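Local coordinates for protein inositol 2-dehydrogenase (Sinorhizobium meliloti, PDB 4HKT) that oxidises myo-inositol to 2-keto-myo-inositol (scyllo-inosose) with NAD+ as hydride acceptor, the first step of myo-inositol degradation, at residues K16-A21 / A89-K94; V67-P72 / A77-R82. All coordinates share one frame; numbering follows the deposited sequence.

Contact 1 of 2, residues K16-A21 / A89-K94; sequences KVHAKA and AIFCEK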
# COMPACT_ATOMS: atom_id res chain seq x y z
N LYS B 16 15.69 27.54 -13.01
CA LYS B 16 16.62 26.41 -13.12
C LYS B 16 15.91 25.14 -13.58
O LYS B 16 16.44 24.38 -14.37
CB LYS B 16 17.32 26.15 -11.77
CG LYS B 16 18.31 27.22 -11.34
CD LYS B 16 19.04 26.82 -10.05
CE LYS B 16 20.26 27.68 -9.76
NZ LYS B 16 20.02 28.71 -8.71
N VAL B 17 14.69 24.96 -13.12
CA VAL B 17 13.92 23.76 -13.43
C VAL B 17 13.57 23.74 -14.92
O VAL B 17 13.64 22.69 -15.58
CB VAL B 17 12.64 23.70 -12.57
CG1 VAL B 17 11.65 22.74 -13.16
CG2 VAL B 17 12.98 23.33 -11.13
N HIS B 18 13.19 24.90 -15.46
CA HIS B 18 12.93 25.02 -16.90
C HIS B 18 14.18 24.93 -17.77
O HIS B 18 14.14 24.38 -18.84
CB HIS B 18 12.16 26.31 -17.20
CG HIS B 18 10.77 26.28 -16.69
ND1 HIS B 18 9.82 25.42 -17.20
CD2 HIS B 18 10.18 26.94 -15.68
CE1 HIS B 18 8.68 25.59 -16.55
NE2 HIS B 18 8.88 26.50 -15.61
N ALA B 19 15.28 25.49 -17.29
CA ALA B 19 16.55 25.32 -17.95
C ALA B 19 16.82 23.83 -18.16
O ALA B 19 17.14 23.38 -19.29
CB ALA B 19 17.66 25.95 -17.11
N LYS B 20 16.68 23.06 -17.08
CA LYS B 20 16.87 21.60 -17.13
C LYS B 20 15.93 20.95 -18.13
O LYS B 20 16.35 20.08 -18.90
CB LYS B 20 16.67 20.96 -15.75
CG LYS B 20 16.74 19.43 -15.78
CD LYS B 20 16.85 18.81 -14.39
CE LYS B 20 17.39 17.38 -14.52
NZ LYS B 20 17.30 16.57 -13.28
N ALA B 21 14.66 21.34 -18.12
CA ALA B 21 13.69 20.68 -19.00
C ALA B 21 13.91 21.05 -20.47
O ALA B 21 13.73 20.23 -21.35
CB ALA B 21 12.26 21.02 -18.58
N ALA B 89 7.01 32.77 -29.33
CA ALA B 89 6.07 31.93 -28.56
C ALA B 89 6.45 32.12 -27.09
O ALA B 89 7.61 32.31 -26.76
CB ALA B 89 6.19 30.46 -28.97
N ILE B 90 5.46 32.02 -26.20
CA ILE B 90 5.64 32.39 -24.80
C ILE B 90 5.12 31.30 -23.85
O ILE B 90 3.98 30.85 -23.93
CB ILE B 90 4.85 33.68 -24.48
CG1 ILE B 90 5.23 34.81 -25.42
CG2 ILE B 90 5.08 34.13 -23.05
CD1 ILE B 90 4.01 35.60 -25.86
N PHE B 91 6.00 30.88 -22.99
CA PHE B 91 5.61 30.07 -21.87
C PHE B 91 5.80 30.95 -20.64
O PHE B 91 6.92 31.42 -20.39
CB PHE B 91 6.49 28.82 -21.75
CG PHE B 91 6.20 28.04 -20.53
CD1 PHE B 91 5.27 27.00 -20.56
CD2 PHE B 91 6.79 28.37 -19.34
CE1 PHE B 91 4.96 26.31 -19.40
CE2 PHE B 91 6.48 27.69 -18.18
CZ PHE B 91 5.56 26.66 -18.21
N CYS B 92 4.75 31.15 -19.86
CA CYS B 92 4.86 31.98 -18.68
C CYS B 92 4.48 31.26 -17.38
O CYS B 92 3.40 30.73 -17.29
CB CYS B 92 4.01 33.24 -18.84
SG CYS B 92 4.41 34.49 -17.60
N GLU B 93 5.38 31.24 -16.41
CA GLU B 93 5.04 30.75 -15.07
C GLU B 93 3.82 31.51 -14.49
O GLU B 93 3.60 32.68 -14.77
CB GLU B 93 6.21 30.86 -14.13
CG GLU B 93 7.14 29.66 -14.16
CD GLU B 93 6.47 28.37 -13.65
OE1 GLU B 93 5.61 28.46 -12.75
OE2 GLU B 93 6.77 27.30 -14.20
N LYS B 94 3.04 30.81 -13.68
CA LYS B 94 1.90 31.42 -13.04
C LYS B 94 2.39 32.60 -12.23
O LYS B 94 3.52 32.58 -11.75
CB LYS B 94 1.20 30.43 -12.11
CG LYS B 94 1.94 30.25 -10.81
CD LYS B 94 1.06 29.67 -9.74
CE LYS B 94 1.86 29.48 -8.48
NZ LYS B 94 1.98 30.77 -7.76
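The imidazole ring of His18 meets Glu93 at its edge and Phe91 obliquely. At the edge, practically in the ring plane, sits Glu93 OE2, while the benzene ring of Phe91 is tilted by 57° with the two centroids 5.0 Å apart. Phe91 touches with the CE2-CZ side of its ring: CE2 lies 3.5 Å from His18 CE1, and Phe91 CZ is 3.7 Å from that same carbon. A further ring, Tyr284 of helix 281-297, meets the histidine edge-to-face.

The polar link is one short, nearly straight hydrogen bond. His18 NE2 donates to Glu93 OE2 over 2.7 Å, with an N-H...O angle of 165°, and the oxygen offers its anti lone pair, the one away from OE1. This bond, together with the aromatic neighbours, holds the imidazole against turning about its CB-CG bond. On the helix, His18 places CG anti to its carbonyl carbon (chi1 -69°), which carries the ring out toward the strand; Glu93 answers with a chain bent at chi2, bringing its carboxylate round to NE2. With a leucine in place of His18, the Glu93 carboxylate would probably be left without the N-H donor that grips OE2, and Phe91 without the flat group that leans on the CE2-CZ side of its ring.

The backbones stay well apart, His18 CA and Glu93 CA being 9.9 Å from each other, and side chains alone bridge the distance. Helix 13-24 follows a glycine-rich turn consistent with the GxGxxG signature of Rossmann folds, and Glu93 and Lys94 open the Glu-Lys-Pro sequence familiar in the Gfo/Idh/MocA family. The contact thus ties the first helix of the dinucleotide-binding fold to strand 89-93, next to the outermost strand of the parallel sheet.

Contact 2 of 2, residues V67-P72 / A77-R82; sequences VVICTP and ADLIER. With EDO (1,2-ethanediol), chain U.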
# COMPACT_ATOMS: atom_id res chain seq x y z
N VAL B 67 10.18 32.12 -25.65
CA VAL B 67 10.67 32.51 -24.33
C VAL B 67 9.97 31.77 -23.21
O VAL B 67 8.80 31.42 -23.33
CB VAL B 67 10.55 34.03 -24.03
CG1 VAL B 67 11.53 34.79 -24.90
CG2 VAL B 67 9.14 34.55 -24.25
N VAL B 68 10.72 31.55 -22.13
CA VAL B 68 10.21 31.01 -20.89
C VAL B 68 10.36 32.13 -19.88
O VAL B 68 11.48 32.58 -19.60
CB VAL B 68 11.02 29.77 -20.47
CG1 VAL B 68 10.65 29.35 -19.07
CG2 VAL B 68 10.77 28.63 -21.46
N ILE B 69 9.24 32.58 -19.33
CA ILE B 69 9.24 33.70 -18.39
C ILE B 69 9.10 33.15 -16.96
O ILE B 69 8.02 32.62 -16.57
CB ILE B 69 8.13 34.72 -18.69
CG1 ILE B 69 8.21 35.22 -20.12
CG2 ILE B 69 8.17 35.85 -17.67
CD1 ILE B 69 6.98 35.97 -20.60
N CYS B 70 10.20 33.28 -16.22
CA CYS B 70 10.35 32.84 -14.84
C CYS B 70 10.79 34.02 -13.96
O CYS B 70 11.38 33.81 -12.93
CB CYS B 70 11.42 31.74 -14.76
SG CYS B 70 10.97 30.31 -15.78
N THR B 71 10.52 35.24 -14.38
CA THR B 71 10.86 36.42 -13.61
C THR B 71 9.82 36.65 -12.51
O THR B 71 8.83 35.93 -12.43
CB THR B 71 10.93 37.65 -14.53
OG1 THR B 71 9.78 37.66 -15.37
CG2 THR B 71 12.19 37.62 -15.40
N PRO B 72 10.01 37.66 -11.67
CA PRO B 72 8.99 37.92 -10.66
C PRO B 72 7.60 38.17 -11.25
O PRO B 72 7.48 38.68 -12.36
CB PRO B 72 9.49 39.19 -9.99
CG PRO B 72 10.98 39.10 -10.13
CD PRO B 72 11.18 38.55 -11.50
N ALA B 77 2.79 40.14 -16.99
CA ALA B 77 1.85 40.54 -18.03
C ALA B 77 2.52 41.41 -19.11
O ALA B 77 2.26 41.27 -20.32
CB ALA B 77 0.63 41.23 -17.44
N ASP B 78 3.40 42.28 -18.65
CA ASP B 78 4.12 43.18 -19.56
C ASP B 78 5.05 42.37 -20.46
O ASP B 78 5.16 42.63 -21.64
CB ASP B 78 4.94 44.19 -18.74
CG ASP B 78 4.09 45.29 -18.13
OD1 ASP B 78 2.91 45.42 -18.49
OD2 ASP B 78 4.61 46.04 -17.28
N LEU B 79 5.72 41.39 -19.89
CA LEU B 79 6.63 40.58 -20.67
C LEU B 79 5.90 39.73 -21.69
O LEU B 79 6.35 39.61 -22.85
CB LEU B 79 7.51 39.73 -19.78
CG LEU B 79 8.64 40.51 -19.13
CD1 LEU B 79 9.32 39.62 -18.10
CD2 LEU B 79 9.66 41.03 -20.15
N ILE B 80 4.73 39.19 -21.32
CA ILE B 80 3.90 38.46 -22.28
C ILE B 80 3.52 39.38 -23.43
O ILE B 80 3.66 39.02 -24.60
CB ILE B 80 2.62 37.86 -21.62
CG1 ILE B 80 2.98 36.78 -20.61
CG2 ILE B 80 1.71 37.30 -22.70
CD1 ILE B 80 1.86 36.46 -19.61
N GLU B 81 3.04 40.58 -23.14
CA GLU B 81 2.64 41.50 -24.22
C GLU B 81 3.82 41.86 -25.15
O GLU B 81 3.67 41.89 -26.38
CB GLU B 81 2.02 42.78 -23.63
CG GLU B 81 0.67 42.57 -23.02
CD GLU B 81 0.10 43.80 -22.32
OE1 GLU B 81 0.89 44.70 -21.95
OE2 GLU B 81 -1.13 43.83 -22.09
N ARG B 82 4.98 42.13 -24.57
CA ARG B 82 6.17 42.47 -25.34
C ARG B 82 6.61 41.30 -26.26
O ARG B 82 6.91 41.50 -27.46
CB ARG B 82 7.32 42.81 -24.41
CG ARG B 82 7.29 44.19 -23.78
CD ARG B 82 8.32 44.29 -22.67
NE ARG B 82 9.65 44.33 -23.24
CZ ARG B 82 10.79 44.46 -22.57
NH1 ARG B 82 10.81 44.54 -21.25
NH2 ARG B 82 11.94 44.48 -23.25
C1 EDO U . 5.06 46.51 -22.12
O1 EDO U . 5.73 47.04 -23.28
C2 EDO U . 3.85 45.69 -22.52
O2 EDO U . 2.78 46.47 -23.08
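Ile69 and Leu79 lead the apolar part of this contact, with Ile80 at their side. The CD1 methyl of Ile69 presses against the start of the leucine side chain, 3.9 Å from Leu79 CB, and lies 4.1 Å from Ile80 CG1. Ile69 CD1 also lies 4.0 Å from Ile80 N, so the methyl rests on the helix surface itself. What takes it there is an extended chain: CG1 is anti to the carbonyl carbon, and chi2 of 166° sends CD1 straight on toward the helix. The other branch, Ile69 CG2, approaches Leu79 CD1 at 4.0 Å, which means that the two branches of the isoleucine engage the leucine at its root and at one methyl.

A mixed contact comes next. Thr71 and Leu79 reach toward each other tip to tip, Thr71 OG1 standing 3.4 Å from Leu79 CD1. The hydroxyl finds its polar partner in Thr75 OG1, in the turn between strand and helix, so the leucine methyl packs beside an already hydrogen-bonded oxygen.

Polar contacts of Asp78 and Glu81 gather on the helix face turned away from the strand. There a 1,2-ethanediol, probably from the crystallisation liquor, gives a hydrogen bond from O2 to Glu81 OE1 at 2.8 Å, while its O1 lies 3.3 Å from Arg82 CG. Asp78 and Glu81 both form salt bridges to Arg102; Arg82, along the flank, makes salt bridges with Asp56 and Glu59.

Strand 66-69, helix 76-85 and strand 89-93 form a beta-alpha-beta unit, and this packing seats its helix on the sheet. Ile80 continues onto Cys92 of the next strand and onto helix 100-112, while Leu79 meets Ile55 of helix 55-60, placing helix 76-85 between two flanking helices.

Overall arrangement
Contacts 1 and 2 lie on opposite faces of one parallel Rossmann sheet, their centres 10 Å apart: helix 13-24 packs on one face and helix 76-85 on the other. Their strands are neighbours, joined by probable hydrogen bonds from Ile69 N to Phe91 O and from Val67 N to Ala89 O, both 2.8 Å. Side chains meet as well, with His18 CD2 3.5 Å from Cys70 SG and Ile90 CG2 3.6 Å from Ile69 CD1. The sodium ion, held by Ser23, Asn25 and Ala28, is about 12 Å from the His18 side chain. Both contacts lie in the NAD-binding Rossmann part; the Thr71 side chain touches the probable GxGxxG turn, and His18 lies near it without touching.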